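Long-range contact in iminosuccinate reductase (PDB 6RQA), which catalyses the NADH-dependent reduction of iminosuccinate to L-aspartate in the beta-hydroxyaspartate cycle of glyoxylate assimilation: residues V150-M164 and K175-L189. Numbering follows the deposited sequence.
Sequences VLGMIGAGHQSAFQM and KVIGWNPHPEMLSRL. With TB (terbium(III) ion), chain E; NAD (nicotinamide-adenine-dinucleotide), chain C.
The first beta-alpha-beta unit of the NAD-binding Rossmann domain brings strand 150-154 beside strand 175-179, parallel and in register from V150 with K175 to I154 with W179. Five backbone hydrogen bonds run from L151 N to K175 O at one end to G155 N, just past the first strand, with W179 O (2.8 Å) at the other. On the face of V150 and I154, the CD1 of I177 lies across V150 CG1, and I154 CG2 meets the edge of the W179 indole at CE3 (3.9 Å); helix 205-211 covers I154 and W179. The other face carries the crossover helix: M164, bent at its last torsion (chi3 -59°), sets CE against V176 CG1 and 3.6 Å from L189 CD2. L189 also reaches M153 CB through CD1 and A156 CB through CG. Beyond the strands, N180 OD1 accepts a hydrogen bond from A156 N (2.9 Å), the donor standing well above the amide's carbonyl plane, and the N180 side chain also faces the adenosine ribose of NAD at O2B. R188 runs extended from CG to NE along the glycine-rich turn; its NH1 donates to H158 O in that carbonyl's plane, on a lone pair, while NE makes a weak bond to G157 O. A161 CB covers one face of the guanidinium. S160 OG also bonds G157 O (2.6 Å), and the turn presents H158 N to the pyrophosphate oxygen O2A (2.9 Å) and Q159 N to O1N (3.2 Å). The turn G155-A156-G157 leading into helix 158-170, with N180 after the second strand, is the dinucleotide-binding beta-alpha-beta motif of the Rossmann fold.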
loop_
_atom_site.group_PDB
_atom_site.type_symbol
_atom_site.label_atom_id
_atom_site.label_comp_id
_atom_site.label_asym_id
_atom_site.label_seq_id
_atom_site.Cartn_x
_atom_site.Cartn_y
_atom_site.Cartn_z
ATOM N N VAL A 150 40.099 -1.298 9.649
ATOM C CA VAL A 150 39.385 -2.105 10.631
ATOM C C VAL A 150 37.897 -1.811 10.523
ATOM O O VAL A 150 37.479 -0.650 10.596
ATOM C CB VAL A 150 39.888 -1.836 12.061
ATOM C CG1 VAL A 150 39.050 -2.606 13.070
ATOM C CG2 VAL A 150 41.357 -2.209 12.183
ATOM N N LEU A 151 37.102 -2.865 10.360
ATOM C CA LEU A 151 35.652 -2.767 10.291
ATOM C C LEU A 151 35.051 -3.171 11.631
ATOM O O LEU A 151 35.382 -4.232 12.169
ATOM C CB LEU A 151 35.102 -3.658 9.176
ATOM C CG LEU A 151 33.581 -3.786 9.081
ATOM C CD1 LEU A 151 32.950 -2.455 8.702
ATOM C CD2 LEU A 151 33.198 -4.871 8.086
ATOM N N GLY A 152 34.172 -2.326 12.163
ATOM C CA GLY A 152 33.526 -2.610 13.430
ATOM C C GLY A 152 32.064 -2.972 13.281
ATOM O O GLY A 152 31.276 -2.188 12.743
ATOM N N MET A 153 31.688 -4.157 13.754
ATOM C CA MET A 153 30.322 -4.656 13.650
ATOM C C MET A 153 29.650 -4.561 15.013
ATOM O O MET A 153 30.089 -5.206 15.971
ATOM C CB MET A 153 30.298 -6.100 13.147
ATOM C CG MET A 153 30.835 -6.282 11.740
ATOM S SD MET A 153 29.829 -5.451 10.496
ATOM C CE MET A 153 28.250 -6.262 10.738
ATOM N N ILE A 154 28.593 -3.760 15.096
ATOM C CA ILE A 154 27.768 -3.669 16.293
ATOM C C ILE A 154 26.487 -4.441 15.999
ATOM O O ILE A 154 25.551 -3.916 15.386
ATOM C CB ILE A 154 27.481 -2.219 16.688
ATOM C CG1 ILE A 154 28.790 -1.486 16.987
ATOM C CG2 ILE A 154 26.559 -2.177 17.906
ATOM C CD1 ILE A 154 28.598 -0.068 17.479
ATOM N N GLY A 155 26.451 -5.700 16.423
ATOM C CA GLY A 155 25.267 -6.524 16.182
ATOM C C GLY A 155 25.662 -7.763 15.407
ATOM O O GLY A 155 26.428 -7.717 14.445
ATOM N N ALA A 156 25.123 -8.903 15.845
ATOM C CA ALA A 156 25.409 -10.192 15.230
ATOM C C ALA A 156 24.125 -10.916 14.844
ATOM O O ALA A 156 24.067 -12.149 14.873
ATOM C CB ALA A 156 26.252 -11.062 16.160
ATOM N N GLY A 157 23.100 -10.163 14.459
ATOM C CA GLY A 157 21.831 -10.746 14.082
ATOM C C GLY A 157 21.853 -11.403 12.719
ATOM O O GLY A 157 22.924 -11.688 12.174
ATOM N N HIS A 158 20.667 -11.642 12.158
ATOM C CA HIS A 158 20.574 -12.309 10.862
ATOM C C HIS A 158 21.220 -11.476 9.761
ATOM O O HIS A 158 21.995 -11.992 8.948
ATOM C CB HIS A 158 19.109 -12.599 10.531
ATOM C CG HIS A 158 18.886 -13.065 9.124
ATOM N ND1 HIS A 158 18.334 -12.259 8.153
ATOM C CD2 HIS A 158 19.136 -14.254 8.527
ATOM C CE1 HIS A 158 18.254 -12.930 7.018
ATOM N NE2 HIS A 158 18.734 -14.144 7.219
ATOM N N GLN A 159 20.915 -10.180 9.723
ATOM C CA GLN A 159 21.394 -9.327 8.644
ATOM C C GLN A 159 22.846 -8.898 8.812
ATOM O O GLN A 159 23.423 -8.360 7.861
ATOM C CB GLN A 159 20.503 -8.089 8.520
ATOM C CG GLN A 159 19.076 -8.408 8.122
ATOM C CD GLN A 159 18.279 -7.169 7.789
ATOM O OE1 GLN A 159 18.700 -6.051 8.081
ATOM N NE2 GLN A 159 17.121 -7.360 7.168
ATOM N N SER A 160 23.448 -9.128 9.982
ATOM C CA SER A 160 24.834 -8.718 10.194
ATOM C C SER A 160 25.783 -9.427 9.238
ATOM O O SER A 160 26.806 -8.855 8.841
ATOM C CB SER A 160 25.247 -8.980 11.643
ATOM O OG SER A 160 25.207 -10.365 11.940
ATOM N N ALA A 161 25.468 -10.668 8.859
ATOM C CA ALA A 161 26.302 -11.375 7.893
ATOM C C ALA A 161 26.268 -10.689 6.533
ATOM O O ALA A 161 27.310 -10.514 5.890
ATOM C CB ALA A 161 25.846 -12.829 7.773
ATOM N N PHE A 162 25.077 -10.288 6.081
ATOM C CA PHE A 162 24.965 -9.594 4.803
ATOM C C PHE A 162 25.689 -8.254 4.841
ATOM O O PHE A 162 26.302 -7.843 3.848
ATOM C CB PHE A 162 23.493 -9.400 4.438
ATOM C CG PHE A 162 22.722 -10.685 4.345
ATOM C CD1 PHE A 162 22.677 -11.394 3.157
ATOM C CD2 PHE A 162 22.049 -11.187 5.446
ATOM C CE1 PHE A 162 21.972 -12.579 3.069
ATOM C CE2 PHE A 162 21.342 -12.371 5.363
ATOM C CZ PHE A 162 21.305 -13.067 4.172
ATOM N N GLN A 163 25.637 -7.562 5.981
ATOM C CA GLN A 163 26.332 -6.284 6.098
ATOM C C GLN A 163 27.839 -6.464 5.972
ATOM O O GLN A 163 28.517 -5.657 5.324
ATOM C CB GLN A 163 25.982 -5.615 7.429
ATOM C CG GLN A 163 24.489 -5.408 7.657
ATOM C CD GLN A 163 23.878 -4.385 6.716
ATOM O OE1 GLN A 163 24.532 -3.425 6.309
ATOM N NE2 GLN A 163 22.613 -4.590 6.365
ATOM N N MET A 164 28.382 -7.524 6.574
ATOM C CA MET A 164 29.826 -7.737 6.527
ATOM C C MET A 164 30.284 -8.123 5.125
ATOM O O MET A 164 31.333 -7.659 4.660
ATOM C CB MET A 164 30.235 -8.806 7.542
ATOM C CG MET A 164 31.741 -8.949 7.714
ATOM S SD MET A 164 32.215 -10.227 8.897
ATOM C CE MET A 164 31.393 -9.645 10.374
ATOM N N LYS A 175 40.930 -6.277 9.184
ATOM C CA LYS A 175 40.487 -6.914 10.413
ATOM C C LYS A 175 39.035 -6.538 10.665
ATOM O O LYS A 175 38.576 -5.470 10.252
ATOM C CB LYS A 175 41.370 -6.500 11.598
ATOM C CG LYS A 175 41.096 -7.246 12.892
ATOM C CD LYS A 175 41.981 -6.733 14.016
ATOM C CE LYS A 175 41.703 -7.472 15.313
ATOM N NZ LYS A 175 42.560 -6.977 16.426
ATOM N N VAL A 176 38.311 -7.432 11.336
ATOM C CA VAL A 176 36.927 -7.196 11.727
ATOM C C VAL A 176 36.820 -7.404 13.230
ATOM O O VAL A 176 37.139 -8.486 13.735
ATOM C CB VAL A 176 35.947 -8.123 10.986
ATOM C CG1 VAL A 176 34.515 -7.826 11.412
ATOM C CG2 VAL A 176 36.102 -7.973 9.480
ATOM N N ILE A 177 36.380 -6.371 13.944
ATOM C CA ILE A 177 36.086 -6.457 15.371
ATOM C C ILE A 177 34.581 -6.318 15.551
ATOM O O ILE A 177 33.930 -5.541 14.841
ATOM C CB ILE A 177 36.847 -5.389 16.182
ATOM C CG1 ILE A 177 36.575 -3.990 15.625
ATOM C CG2 ILE A 177 38.341 -5.687 16.188
ATOM C CD1 ILE A 177 37.290 -2.884 16.376
ATOM N N GLY A 178 34.026 -7.081 16.490
ATOM C CA GLY A 178 32.590 -7.132 16.658
ATOM C C GLY A 178 32.189 -7.056 18.117
ATOM O O GLY A 178 32.956 -7.392 19.022
ATOM N N TRP A 179 30.956 -6.601 18.325
ATOM C CA TRP A 179 30.347 -6.546 19.646
ATOM C C TRP A 179 28.854 -6.798 19.492
ATOM O O TRP A 179 28.243 -6.366 18.511
ATOM C CB TRP A 179 30.593 -5.195 20.328
ATOM C CG TRP A 179 29.950 -5.078 21.682
ATOM C CD1 TRP A 179 30.504 -5.409 22.885
ATOM C CD2 TRP A 179 28.631 -4.594 21.968
ATOM N NE1 TRP A 179 29.613 -5.162 23.900
ATOM C CE2 TRP A 179 28.456 -4.661 23.365
ATOM C CE3 TRP A 179 27.583 -4.110 21.180
ATOM C CZ2 TRP A 179 27.275 -4.264 23.989
ATOM C CZ3 TRP A 179 26.411 -3.716 21.802
ATOM C CH2 TRP A 179 26.267 -3.796 23.193
ATOM N N ASN A 180 28.274 -7.501 20.464
ATOM C CA ASN A 180 26.864 -7.849 20.424
ATOM C C ASN A 180 26.291 -7.772 21.833
ATOM O O ASN A 180 26.964 -8.170 22.797
ATOM C CB ASN A 180 26.653 -9.258 19.852
ATOM C CG ASN A 180 25.232 -9.493 19.383
ATOM O OD1 ASN A 180 24.635 -8.646 18.718
ATOM N ND2 ASN A 180 24.680 -10.649 19.729
ATOM N N PRO A 181 25.070 -7.249 21.989
ATOM C CA PRO A 181 24.442 -7.263 23.321
ATOM C C PRO A 181 24.321 -8.657 23.908
ATOM O O PRO A 181 24.447 -8.829 25.126
ATOM C CB PRO A 181 23.070 -6.625 23.062
ATOM C CG PRO A 181 23.287 -5.755 21.869
ATOM C CD PRO A 181 24.276 -6.488 21.009
ATOM N N HIS A 182 24.079 -9.660 23.070
ATOM C CA HIS A 182 24.110 -11.054 23.495
ATOM C C HIS A 182 25.367 -11.698 22.927
ATOM O O HIS A 182 25.419 -11.982 21.719
ATOM C CB HIS A 182 22.860 -11.795 23.022
ATOM C CG HIS A 182 21.592 -11.029 23.241
ATOM N ND1 HIS A 182 21.083 -10.152 22.308
ATOM C CD2 HIS A 182 20.739 -10.997 24.291
ATOM C CE1 HIS A 182 19.965 -9.619 22.770
ATOM N NE2 HIS A 182 19.735 -10.115 23.973
ATOM N N PRO A 183 26.396 -11.944 23.744
ATOM C CA PRO A 183 27.716 -12.302 23.195
ATOM C C PRO A 183 27.779 -13.662 22.516
ATOM O O PRO A 183 28.779 -13.940 21.842
ATOM C CB PRO A 183 28.631 -12.267 24.429
ATOM C CG PRO A 183 27.884 -11.456 25.451
ATOM C CD PRO A 183 26.438 -11.743 25.201
ATOM N N GLU A 184 26.768 -14.521 22.667
ATOM C CA GLU A 184 26.854 -15.844 22.056
ATOM C C GLU A 184 26.656 -15.782 20.546
ATOM O O GLU A 184 27.186 -16.631 19.818
ATOM C CB GLU A 184 25.837 -16.791 22.692
ATOM C CG GLU A 184 25.979 -18.238 22.240
ATOM C CD GLU A 184 24.982 -19.160 22.908
ATOM O OE1 GLU A 184 25.357 -19.837 23.891
ATOM O OE2 GLU A 184 23.821 -19.202 22.453
ATOM N N MET A 185 25.916 -14.787 20.055
ATOM C CA MET A 185 25.689 -14.655 18.621
ATOM C C MET A 185 26.931 -14.217 17.856
ATOM O O MET A 185 26.895 -14.193 16.622
ATOM C CB MET A 185 24.553 -13.665 18.354
ATOM C CG MET A 185 23.164 -14.276 18.414
ATOM S SD MET A 185 21.860 -13.075 18.084
ATOM C CE MET A 185 21.747 -12.254 19.671
ATOM N N LEU A 186 28.024 -13.884 18.550
ATOM C CA LEU A 186 29.232 -13.419 17.876
ATOM C C LEU A 186 29.834 -14.472 16.954
ATOM O O LEU A 186 30.676 -14.133 16.115
ATOM C CB LEU A 186 30.271 -12.976 18.908
ATOM C CG LEU A 186 29.974 -11.666 19.641
ATOM C CD1 LEU A 186 30.961 -11.447 20.775
ATOM C CD2 LEU A 186 30.004 -10.491 18.674
ATOM N N SER A 187 29.427 -15.737 17.088
ATOM C CA SER A 187 29.921 -16.772 16.185
ATOM C C SER A 187 29.486 -16.515 14.748
ATOM O O SER A 187 30.168 -16.937 13.808
ATOM C CB SER A 187 29.439 -18.146 16.650
ATOM O OG SER A 187 28.028 -18.173 16.781
ATOM N N ARG A 188 28.357 -15.827 14.558
ATOM C CA ARG A 188 27.905 -15.503 13.210
ATOM C C ARG A 188 28.840 -14.503 12.538
ATOM O O ARG A 188 29.067 -14.574 11.325
ATOM C CB ARG A 188 26.476 -14.965 13.256
ATOM C CG ARG A 188 25.870 -14.665 11.895
ATOM C CD ARG A 188 24.368 -14.463 12.008
ATOM N NE ARG A 188 23.773 -14.032 10.746
ATOM C CZ ARG A 188 23.305 -14.860 9.819
ATOM N NH1 ARG A 188 22.781 -14.377 8.700
ATOM N NH2 ARG A 188 23.359 -16.172 10.010
ATOM N N LEU A 189 29.394 -13.565 13.310
ATOM C CA LEU A 189 30.355 -12.621 12.749
ATOM C C LEU A 189 31.681 -13.302 12.435
ATOM O O LEU A 189 32.291 -13.035 11.393
ATOM C CB LEU A 189 30.572 -11.453 13.711
ATOM C CG LEU A 189 29.352 -10.594 14.050
ATOM C CD1 LEU A 189 29.745 -9.442 14.963
ATOM C CD2 LEU A 189 28.687 -10.079 12.781
HETATM TB TB TB E . 22.851 -20.971 23.634
HETATM P PA NAD C . 17.779 -9.844 14.578
HETATM O O1A NAD C . 16.770 -9.820 15.692
HETATM O O2A NAD C . 18.305 -10.972 13.752
HETATM O O5B NAD C . 19.180 -9.445 15.521
HETATM C C5B NAD C . 18.804 -8.460 16.404
HETATM C C4B NAD C . 20.016 -8.027 17.187
HETATM O O4B NAD C . 19.659 -6.901 17.965
HETATM C C3B NAD C . 20.309 -9.176 18.147
HETATM O O3B NAD C . 21.206 -9.991 17.465
HETATM C C2B NAD C . 20.953 -8.440 19.328
HETATM O O2B NAD C . 22.318 -8.260 19.151
HETATM C C1B NAD C . 20.275 -7.014 19.245
HETATM N N9A NAD C . 19.195 -6.878 20.229
HETATM C C8A NAD C . 18.010 -7.621 20.386
HETATM N N7A NAD C . 17.263 -7.195 21.404
HETATM C C5A NAD C . 17.988 -6.116 21.943
HETATM C C6A NAD C . 17.740 -5.240 23.033
HETATM N N6A NAD C . 16.602 -5.386 23.768
HETATM N N1A NAD C . 18.638 -4.251 23.348
HETATM C C2A NAD C . 19.759 -4.172 22.562
HETATM N N3A NAD C . 20.127 -4.923 21.502
HETATM C C4A NAD C . 19.200 -5.903 21.220
HETATM O O3 NAD C . 17.285 -8.516 13.811
HETATM P PN NAD C . 17.785 -8.379 12.311
HETATM O O1N NAD C . 19.228 -8.640 11.957
HETATM O O2N NAD C . 16.538 -8.748 11.590
HETATM O O5D NAD C . 17.726 -6.637 11.941
HETATM C C5D NAD C . 18.059 -5.986 13.090
HETATM C C4D NAD C . 17.644 -4.543 12.952
HETATM O O4D NAD C . 17.818 -4.149 11.574
HETATM C C3D NAD C . 16.117 -4.478 13.253
HETATM O O3D NAD C . 15.956 -3.450 14.165
HETATM C C2D NAD C . 15.508 -4.124 11.884
HETATM O O2D NAD C . 14.473 -3.202 11.943
HETATM C C1D NAD C . 16.708 -3.368 11.265
HETATM N N1N NAD C . 16.571 -3.356 9.754
HETATM C C2N NAD C . 16.896 -2.185 9.135
HETATM C C3N NAD C . 16.796 -2.093 7.748
HETATM C C7N NAD C . 17.173 -0.777 7.154
HETATM O O7N NAD C . 17.118 -0.571 5.946
HETATM N N7N NAD C . 17.588 0.195 8.030
HETATM C C4N NAD C . 16.363 -3.197 7.013
HETATM C C5N NAD C . 16.037 -4.378 7.670
HETATM C C6N NAD C . 16.143 -4.457 9.064
#